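Local coordinates for protein NS1 (Human bocavirus, PDB 4KW3) that probably initiates viral DNA replication by binding the origin and nicking one strand, the task of this N-terminal domain, while later parts supply ATPase and helicase activity, at residues 151-155 against 156-160; 164-167 against 168-172; 259-262 against 263-267; 251-254 against 255-258. All coordinates share one frame; numbering follows the deposited sequence.

Contact 1: residues 151-155 against 156-160; sequences SLLAT and RPFEP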
# COMPACT_ATOMS: atom_id res chain seq x y z
N SER A 151 0.56 -9.17 17.21
CA SER A 151 -0.46 -8.52 18.04
C SER A 151 -1.69 -9.42 18.23
O SER A 151 -2.32 -9.42 19.31
CB SER A 151 -0.86 -7.15 17.48
OG SER A 151 -1.54 -7.31 16.26
N LEU A 152 -1.99 -10.22 17.21
CA LEU A 152 -3.03 -11.25 17.31
C LEU A 152 -2.79 -12.16 18.51
O LEU A 152 -3.74 -12.61 19.14
CB LEU A 152 -3.08 -12.08 16.03
CG LEU A 152 -4.07 -13.25 16.03
CD1 LEU A 152 -5.47 -12.73 16.31
CD2 LEU A 152 -4.03 -14.02 14.70
N LEU A 153 -1.53 -12.42 18.82
CA LEU A 153 -1.18 -13.32 19.91
C LEU A 153 -1.67 -12.84 21.29
O LEU A 153 -1.76 -13.63 22.21
CB LEU A 153 0.32 -13.63 19.94
CG LEU A 153 0.91 -14.38 18.73
CD1 LEU A 153 2.42 -14.47 18.84
CD2 LEU A 153 0.31 -15.76 18.55
N ALA A 154 -1.96 -11.55 21.44
CA ALA A 154 -2.53 -11.08 22.71
C ALA A 154 -3.95 -11.61 22.94
O ALA A 154 -4.43 -11.62 24.08
CB ALA A 154 -2.52 -9.58 22.79
N THR A 155 -4.59 -12.06 21.87
CA THR A 155 -5.97 -12.51 21.92
C THR A 155 -6.07 -14.02 21.86
O THR A 155 -6.89 -14.61 22.55
CB THR A 155 -6.76 -11.93 20.75
OG1 THR A 155 -6.79 -10.51 20.86
CG2 THR A 155 -8.18 -12.47 20.75
N ARG A 156 -5.23 -14.65 21.05
CA ARG A 156 -5.24 -16.11 20.94
C ARG A 156 -3.98 -16.59 20.22
O ARG A 156 -3.32 -15.80 19.55
CB ARG A 156 -6.49 -16.60 20.21
CG ARG A 156 -6.74 -15.94 18.89
CD ARG A 156 -7.71 -16.76 18.05
NE ARG A 156 -7.98 -16.11 16.76
CZ ARG A 156 -7.30 -16.35 15.65
NH1 ARG A 156 -6.31 -17.24 15.66
NH2 ARG A 156 -7.61 -15.72 14.52
N PRO A 157 -3.62 -17.87 20.38
CA PRO A 157 -2.51 -18.37 19.57
C PRO A 157 -2.89 -18.45 18.10
O PRO A 157 -4.08 -18.34 17.78
CB PRO A 157 -2.25 -19.77 20.14
CG PRO A 157 -3.49 -20.14 20.86
CD PRO A 157 -4.01 -18.84 21.42
N PHE A 158 -1.90 -18.62 17.23
CA PHE A 158 -2.14 -18.74 15.80
C PHE A 158 -2.86 -20.04 15.51
O PHE A 158 -2.57 -21.06 16.11
CB PHE A 158 -0.81 -18.75 15.01
CG PHE A 158 -0.08 -17.42 15.02
CD1 PHE A 158 -0.77 -16.23 14.95
CD2 PHE A 158 1.31 -17.38 15.09
CE1 PHE A 158 -0.10 -15.02 14.96
CE2 PHE A 158 1.99 -16.18 15.10
CZ PHE A 158 1.28 -15.00 15.04
N GLU A 159 -3.79 -19.98 14.57
CA GLU A 159 -4.34 -21.18 13.97
C GLU A 159 -3.27 -21.69 13.03
O GLU A 159 -2.37 -20.93 12.65
CB GLU A 159 -5.63 -20.86 13.21
CG GLU A 159 -6.77 -20.45 14.11
CD GLU A 159 -7.16 -21.56 15.07
OE1 GLU A 159 -7.49 -22.67 14.60
OE2 GLU A 159 -7.12 -21.32 16.30
N PRO A 160 -3.33 -22.98 12.65
CA PRO A 160 -2.25 -23.57 11.86
C PRO A 160 -1.94 -22.83 10.55
O PRO A 160 -0.77 -22.53 10.31
CB PRO A 160 -2.76 -24.99 11.56
CG PRO A 160 -3.64 -25.29 12.69
CD PRO A 160 -4.31 -24.00 13.09
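Leu153 sets one methyl, CD2, almost on the centre of the Phe158 ring. It is a CH-pi contact, with CD2 3.6 Å from the ring centroid and 6° off its normal. CG of Leu153 lies beside the backbone N (chi1 -64°), which lets the branch reach over the face; the two side chains cross at about a right angle. Leu152 comes to the same ring from its edge, in plane. Its CD2 is 3.9 Å from Phe158 CD1.

The backbone turns at Leu152-Arg156. Leu152 O takes two N-H groups, those of Thr155 and Arg156. The bond from Arg156 N is 3.2 Å long to Leu152 O and lies in the carbonyl plane. Leu153 CA also makes a C-H...O contact of 3.3 Å with Arg156 O. This turn lies in the connection between helix 134-149 and helix 160-177, with Glu159 as N-cap residue of the latter. Leu152 and Phe158 also touch Leu37 of helix 31-38.

The polar contacts centre on Arg156. Both methyls of Leu152 lie against its guanidinium, CD1 over one face, offset toward the rim. NH1 gives a bond of 3.3 Å to Pro157 O and forms a salt bridge with Glu162 of the next helix.

Contact 2: residues 164-167 against 168-172; sequences DIFH and TLKKA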
# COMPACT_ATOMS: atom_id res chain seq x y z
N ASP A 164 1.45 -20.79 9.33
CA ASP A 164 2.13 -21.05 8.06
C ASP A 164 2.57 -19.75 7.37
O ASP A 164 3.71 -19.61 6.94
CB ASP A 164 1.21 -21.86 7.15
CG ASP A 164 1.79 -22.02 5.77
OD1 ASP A 164 2.77 -22.78 5.62
OD2 ASP A 164 1.25 -21.40 4.82
N ILE A 165 1.65 -18.78 7.31
CA ILE A 165 1.94 -17.47 6.74
C ILE A 165 3.05 -16.78 7.52
O ILE A 165 3.99 -16.23 6.94
CB ILE A 165 0.67 -16.59 6.75
CG1 ILE A 165 -0.37 -17.17 5.79
CG2 ILE A 165 1.00 -15.13 6.42
CD1 ILE A 165 -1.72 -16.51 5.89
N PHE A 166 2.94 -16.82 8.85
CA PHE A 166 3.89 -16.19 9.76
C PHE A 166 5.31 -16.72 9.54
O PHE A 166 6.28 -15.96 9.57
CB PHE A 166 3.44 -16.41 11.20
CG PHE A 166 4.36 -15.83 12.24
CD1 PHE A 166 4.38 -14.46 12.48
CD2 PHE A 166 5.18 -16.66 13.01
CE1 PHE A 166 5.21 -13.94 13.46
CE2 PHE A 166 6.01 -16.13 13.98
CZ PHE A 166 6.03 -14.78 14.21
N HIS A 167 5.44 -18.02 9.32
CA HIS A 167 6.76 -18.60 9.13
C HIS A 167 7.26 -18.35 7.71
O HIS A 167 8.47 -18.21 7.49
CB HIS A 167 6.77 -20.08 9.50
CG HIS A 167 6.56 -20.32 10.97
ND1 HIS A 167 7.41 -19.82 11.93
CD2 HIS A 167 5.59 -20.98 11.63
CE1 HIS A 167 6.98 -20.17 13.13
NE2 HIS A 167 5.87 -20.88 12.98
N THR A 168 6.33 -18.25 6.77
CA THR A 168 6.65 -17.82 5.41
C THR A 168 7.28 -16.41 5.40
O THR A 168 8.29 -16.16 4.73
CB THR A 168 5.39 -17.82 4.53
OG1 THR A 168 4.86 -19.15 4.44
CG2 THR A 168 5.71 -17.30 3.14
N LEU A 169 6.69 -15.50 6.16
CA LEU A 169 7.23 -14.16 6.33
C LEU A 169 8.63 -14.16 6.97
O LEU A 169 9.52 -13.43 6.53
CB LEU A 169 6.27 -13.31 7.17
CG LEU A 169 4.89 -13.07 6.54
CD1 LEU A 169 3.96 -12.43 7.55
CD2 LEU A 169 5.00 -12.20 5.31
N LYS A 170 8.81 -14.96 8.01
CA LYS A 170 10.08 -14.99 8.73
C LYS A 170 11.20 -15.56 7.85
O LYS A 170 12.35 -15.13 7.94
CB LYS A 170 9.97 -15.78 10.05
CG LYS A 170 9.16 -15.07 11.15
CD LYS A 170 9.30 -15.75 12.51
CE LYS A 170 10.58 -15.34 13.24
NZ LYS A 170 10.50 -13.91 13.71
N LYS A 171 10.86 -16.52 7.01
CA LYS A 171 11.82 -17.12 6.10
C LYS A 171 12.23 -16.09 5.05
O LYS A 171 13.42 -15.90 4.75
CB LYS A 171 11.23 -18.37 5.45
CG LYS A 171 12.10 -19.01 4.41
CD LYS A 171 11.50 -20.32 3.94
CE LYS A 171 12.19 -20.85 2.69
NZ LYS A 171 11.72 -20.15 1.46
N ALA A 172 11.22 -15.41 4.50
CA ALA A 172 11.44 -14.33 3.54
C ALA A 172 12.34 -13.26 4.14
O ALA A 172 13.21 -12.70 3.46
CB ALA A 172 10.11 -13.72 3.11
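Thr168 bonds twice to Asp164 O, one turn back. Its backbone N lies 3.0 Å from Asp164 O, and its hydroxyl OG1 lies 2.8 Å from the same Asp164 O. The two donors come from opposite faces of the carbonyl plane, and OG1 sits 38° out of it. OG1 lies beside its own backbone N (chi1 -62°), which turns it back toward the preceding turn. The hydroxyl is therefore satisfied by the helix itself.

Leu169 follows. Its N bonds to Ile165 O at 2.9 Å. Its side chain runs alongside that of Ile165, pointing the same way, and the methyls Leu169 CD1 and Ile165 CG2 are 4.2 Å apart. Both residues are buried. Leu169 faces Ile145 and Ile146 of helix 134-149, and Ile165 faces Leu33 and Leu37 of helix 31-38.

Lys170 N bonds to Phe166 O. Its side chain lies beside Phe166, with CG over one face of the ring and CD 3.6 Å from Phe166 CE2.

Lys171 N bonds to His167 O at 3.0 Å. Its NZ forms a salt bridge with Glu175, one turn on.

The i+4 to i bonds are those of an alpha-helix. Buried Ile165, Phe166 and Leu169 against exposed Asp164, His167 and Lys171 make it amphipathic. Helix 160-177 packs its apolar side on helices 134-149 and 31-38.

Contact 3: residues 259-262 against 263-267; sequences NYHA and TLDNE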
# COMPACT_ATOMS: atom_id res chain seq x y z
N ASN A 259 -11.92 14.49 -5.54
CA ASN A 259 -11.66 15.92 -5.47
C ASN A 259 -10.17 16.24 -5.32
O ASN A 259 -9.66 17.17 -5.95
CB ASN A 259 -12.48 16.58 -4.35
CG ASN A 259 -12.31 18.09 -4.34
OD1 ASN A 259 -12.15 18.71 -3.29
ND2 ASN A 259 -12.33 18.69 -5.53
N TYR A 260 -9.48 15.44 -4.52
CA TYR A 260 -8.02 15.56 -4.36
C TYR A 260 -7.34 15.47 -5.72
O TYR A 260 -6.53 16.32 -6.06
CB TYR A 260 -7.51 14.45 -3.45
CG TYR A 260 -6.16 14.71 -2.85
CD1 TYR A 260 -4.99 14.44 -3.57
CD2 TYR A 260 -6.04 15.14 -1.53
CE1 TYR A 260 -3.74 14.64 -3.00
CE2 TYR A 260 -4.81 15.34 -0.96
CZ TYR A 260 -3.66 15.09 -1.70
OH TYR A 260 -2.42 15.30 -1.11
N HIS A 261 -7.71 14.45 -6.50
CA HIS A 261 -7.22 14.30 -7.87
C HIS A 261 -7.53 15.50 -8.78
O HIS A 261 -6.67 15.94 -9.55
CB HIS A 261 -7.81 13.06 -8.49
CG HIS A 261 -7.46 12.87 -9.92
ND1 HIS A 261 -8.23 13.39 -10.95
CD2 HIS A 261 -6.43 12.23 -10.51
CE1 HIS A 261 -7.68 13.07 -12.11
NE2 HIS A 261 -6.59 12.37 -11.87
N ALA A 262 -8.75 16.00 -8.67
CA ALA A 262 -9.22 17.13 -9.47
C ALA A 262 -8.38 18.37 -9.18
O ALA A 262 -7.97 19.08 -10.09
CB ALA A 262 -10.68 17.41 -9.17
N THR A 263 -8.13 18.63 -7.89
CA THR A 263 -7.30 19.75 -7.50
C THR A 263 -5.88 19.63 -8.07
O THR A 263 -5.36 20.59 -8.64
CB THR A 263 -7.24 19.89 -5.98
OG1 THR A 263 -8.56 20.11 -5.47
CG2 THR A 263 -6.34 21.04 -5.58
N LEU A 264 -5.25 18.46 -7.93
CA LEU A 264 -3.95 18.24 -8.56
C LEU A 264 -3.99 18.44 -10.07
O LEU A 264 -3.09 19.06 -10.65
CB LEU A 264 -3.39 16.84 -8.26
CG LEU A 264 -2.95 16.60 -6.82
CD1 LEU A 264 -2.39 15.18 -6.67
CD2 LEU A 264 -1.94 17.64 -6.38
N ASP A 265 -5.03 17.94 -10.71
CA ASP A 265 -5.10 17.96 -12.16
C ASP A 265 -5.39 19.36 -12.72
O ASP A 265 -4.97 19.69 -13.82
CB ASP A 265 -6.13 16.95 -12.66
CG ASP A 265 -5.88 16.51 -14.08
OD1 ASP A 265 -4.69 16.47 -14.49
OD2 ASP A 265 -6.86 16.18 -14.78
N ASN A 266 -6.07 20.19 -11.94
CA ASN A 266 -6.44 21.52 -12.41
C ASN A 266 -5.57 22.70 -11.97
O ASN A 266 -5.28 23.57 -12.77
CB ASN A 266 -7.93 21.79 -12.12
CG ASN A 266 -8.85 20.72 -12.71
OD1 ASN A 266 -9.58 20.06 -11.98
ND2 ASN A 266 -8.81 20.56 -14.03
N GLU A 267 -5.16 22.72 -10.70
CA GLU A 267 -4.46 23.86 -10.13
C GLU A 267 -2.97 23.61 -9.95
O GLU A 267 -2.15 24.51 -10.13
CB GLU A 267 -5.03 24.18 -8.76
CG GLU A 267 -6.54 24.14 -8.75
CD GLU A 267 -7.10 24.50 -7.40
OE1 GLU A 267 -6.30 24.82 -6.49
OE2 GLU A 267 -8.35 24.42 -7.26
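Residues 259-267 form a continuous run of helix 257-268, and each N-H of the second segment from Thr263 to Asn266 bonds to the carbonyl four residues back. The straightest is Leu264 N to Tyr260 O, 3.1 Å long with an angle of 173° at the hydrogen. Asp265 N to His261 O is shorter, 2.8 Å. The helix widens into a pi-type turn at 264-267.

Asn259 O takes a second donor, the Thr263 hydroxyl. OG1 lies beside its own backbone N (chi1 -61°), turned back to the preceding turn. It is 3.2 Å from Asn259 O and stands above the carbonyl plane, while the N-H of Thr263 arrives nearly end-on.

This helix packs on helix 204-212, which carries the predicted nuclease tyrosine, Tyr211, about 9 Å from His261 between side chains.

Leu264 CD1 comes within 3.9 Å of Tyr260 CE1, the two side chains crossing at a slant. Both also touch Phe208, and the Tyr260 hydroxyl bonds to the backbone N of Ile8. His261 and Asp265 run alongside each other, with ring and carboxylate planes 42° apart. Their nearest side-chain atoms, His261 CE1 and Asp265 OD2, are 4.2 Å apart. Asp265 OD1 forms a salt bridge with Lys209, and the imidazole of His261 meets Phe235 edge-to-face.

Contact 4: residues 251-254 against 255-258; sequences PLPE and HYRK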
# COMPACT_ATOMS: atom_id res chain seq x y z
N PRO A 251 -3.68 9.59 5.84
CA PRO A 251 -4.55 8.93 4.86
C PRO A 251 -5.30 9.90 3.97
O PRO A 251 -5.78 10.92 4.44
CB PRO A 251 -5.53 8.16 5.75
CG PRO A 251 -5.54 8.92 7.05
CD PRO A 251 -4.12 9.39 7.23
N LEU A 252 -5.38 9.58 2.69
CA LEU A 252 -6.30 10.26 1.79
C LEU A 252 -7.65 9.55 1.95
O LEU A 252 -7.80 8.40 1.54
CB LEU A 252 -5.78 10.17 0.37
CG LEU A 252 -6.57 10.61 -0.86
CD1 LEU A 252 -7.56 11.73 -0.59
CD2 LEU A 252 -5.57 10.99 -1.94
N PRO A 253 -8.61 10.20 2.61
CA PRO A 253 -9.89 9.53 2.92
C PRO A 253 -10.68 9.29 1.65
O PRO A 253 -10.70 10.16 0.76
CB PRO A 253 -10.62 10.54 3.83
CG PRO A 253 -9.55 11.56 4.26
CD PRO A 253 -8.58 11.60 3.08
N GLU A 254 -11.30 8.11 1.56
CA GLU A 254 -12.10 7.70 0.40
C GLU A 254 -12.95 8.82 -0.15
O GLU A 254 -13.00 9.00 -1.36
CB GLU A 254 -13.01 6.50 0.75
CG GLU A 254 -13.64 5.78 -0.44
CD GLU A 254 -14.87 6.49 -1.04
OE1 GLU A 254 -15.50 7.31 -0.35
OE2 GLU A 254 -15.23 6.20 -2.20
N HIS A 255 -13.60 9.59 0.72
CA HIS A 255 -14.60 10.54 0.23
C HIS A 255 -14.01 11.82 -0.38
O HIS A 255 -14.72 12.58 -1.01
CB HIS A 255 -15.63 10.86 1.32
CG HIS A 255 -15.03 11.49 2.53
ND1 HIS A 255 -14.54 10.75 3.58
CD2 HIS A 255 -14.83 12.79 2.85
CE1 HIS A 255 -14.06 11.56 4.50
NE2 HIS A 255 -14.22 12.81 4.08
N TYR A 256 -12.71 12.03 -0.23
CA TYR A 256 -12.06 13.18 -0.84
C TYR A 256 -11.21 12.81 -2.06
O TYR A 256 -10.64 13.71 -2.69
CB TYR A 256 -11.13 13.89 0.17
CG TYR A 256 -11.81 14.52 1.36
CD1 TYR A 256 -13.03 15.18 1.22
CD2 TYR A 256 -11.24 14.45 2.63
CE1 TYR A 256 -13.65 15.77 2.33
CE2 TYR A 256 -11.85 15.03 3.73
CZ TYR A 256 -13.06 15.69 3.57
OH TYR A 256 -13.67 16.26 4.67
N ARG A 257 -11.08 11.51 -2.38
CA ARG A 257 -10.09 11.07 -3.40
C ARG A 257 -10.30 11.81 -4.73
O ARG A 257 -9.39 12.47 -5.23
CB ARG A 257 -9.98 9.51 -3.60
CG ARG A 257 -8.95 9.09 -4.68
CD ARG A 257 -8.77 7.56 -4.95
NE ARG A 257 -7.84 6.99 -4.00
CZ ARG A 257 -6.64 6.48 -4.27
NH1 ARG A 257 -6.17 6.36 -5.50
NH2 ARG A 257 -5.93 6.03 -3.26
N LYS A 258 -11.50 11.74 -5.29
CA LYS A 258 -11.73 12.31 -6.61
C LYS A 258 -11.51 13.82 -6.61
O LYS A 258 -10.95 14.37 -7.56
CB LYS A 258 -13.12 11.96 -7.14
CG LYS A 258 -13.32 12.39 -8.56
CD LYS A 258 -13.31 11.20 -9.50
CE LYS A 258 -14.60 11.15 -10.31
NZ LYS A 258 -14.70 12.36 -11.16
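Pro253 meets both aromatic side chains that follow it, His255 and Tyr256. Its ring can be followed atom by atom. CB lies 3.7 Å from His255 CE1, with ND1 a little farther. CG lies 3.7 Å from Tyr256 CD2. CD closes the ring and still touches Tyr256 CD2, at 3.9 Å. One proline ring thus serves two partners through different carbons. The His255 side chain reaches back because its CG stands between the backbone N and the carbonyl carbon (chi1 61°). The Tyr256 side chain is poorly ordered, so its details are less certain.

The backbone turns at the same place. Tyr256 N bonds to Pro253 O at 2.9 Å, with the donor above the carbonyl plane. The bond from Arg257 N to Glu254 O is weak, at 3.3 Å. These i+3 to i bonds lead from the loop after strand 250-251 into helix 257-268.

Leu252 packs against the start of the helix. Its CD1 lies 3.8 Å from Arg257 CA. Glu254 OE2 bonds to Ser230 N.

The Arg257 guanidinium leaves the contact, bonding to Leu213 O and Gln106 OE1 and making a cation-pi contact with Tyr242. Its side chain is about 9 Å from that of Glu108, a predicted metal ligand.

Apolar packing and two i+3 to i backbone bonds, one of them weak, therefore shape the turn itself, while the charged ends of Glu254 and Arg257 tie it to neighbouring parts of the domain near the predicted nuclease site.

Overall arrangement
Contacts 1 and 2 follow each other along the chain and touch where Phe158 packs on Phe166. Contacts 3 and 4 share helix 257-268 and touch through Tyr260 and Leu252. The two pairs lie far apart, with contacts 1 and 3 centred about 43 Å from each other. Contacts 1 and 3 are at the surface, and contacts 2 and 4 are partly buried. The chemistry differs too. Contacts 2 and 3 are helical, each with a threonine hydroxyl returned to a carbonyl. Contacts 1 and 4 are turns leading toward helices, held by leucine or proline against aromatic rings. Contacts 3 and 4 alone approach the predicted nuclease residues.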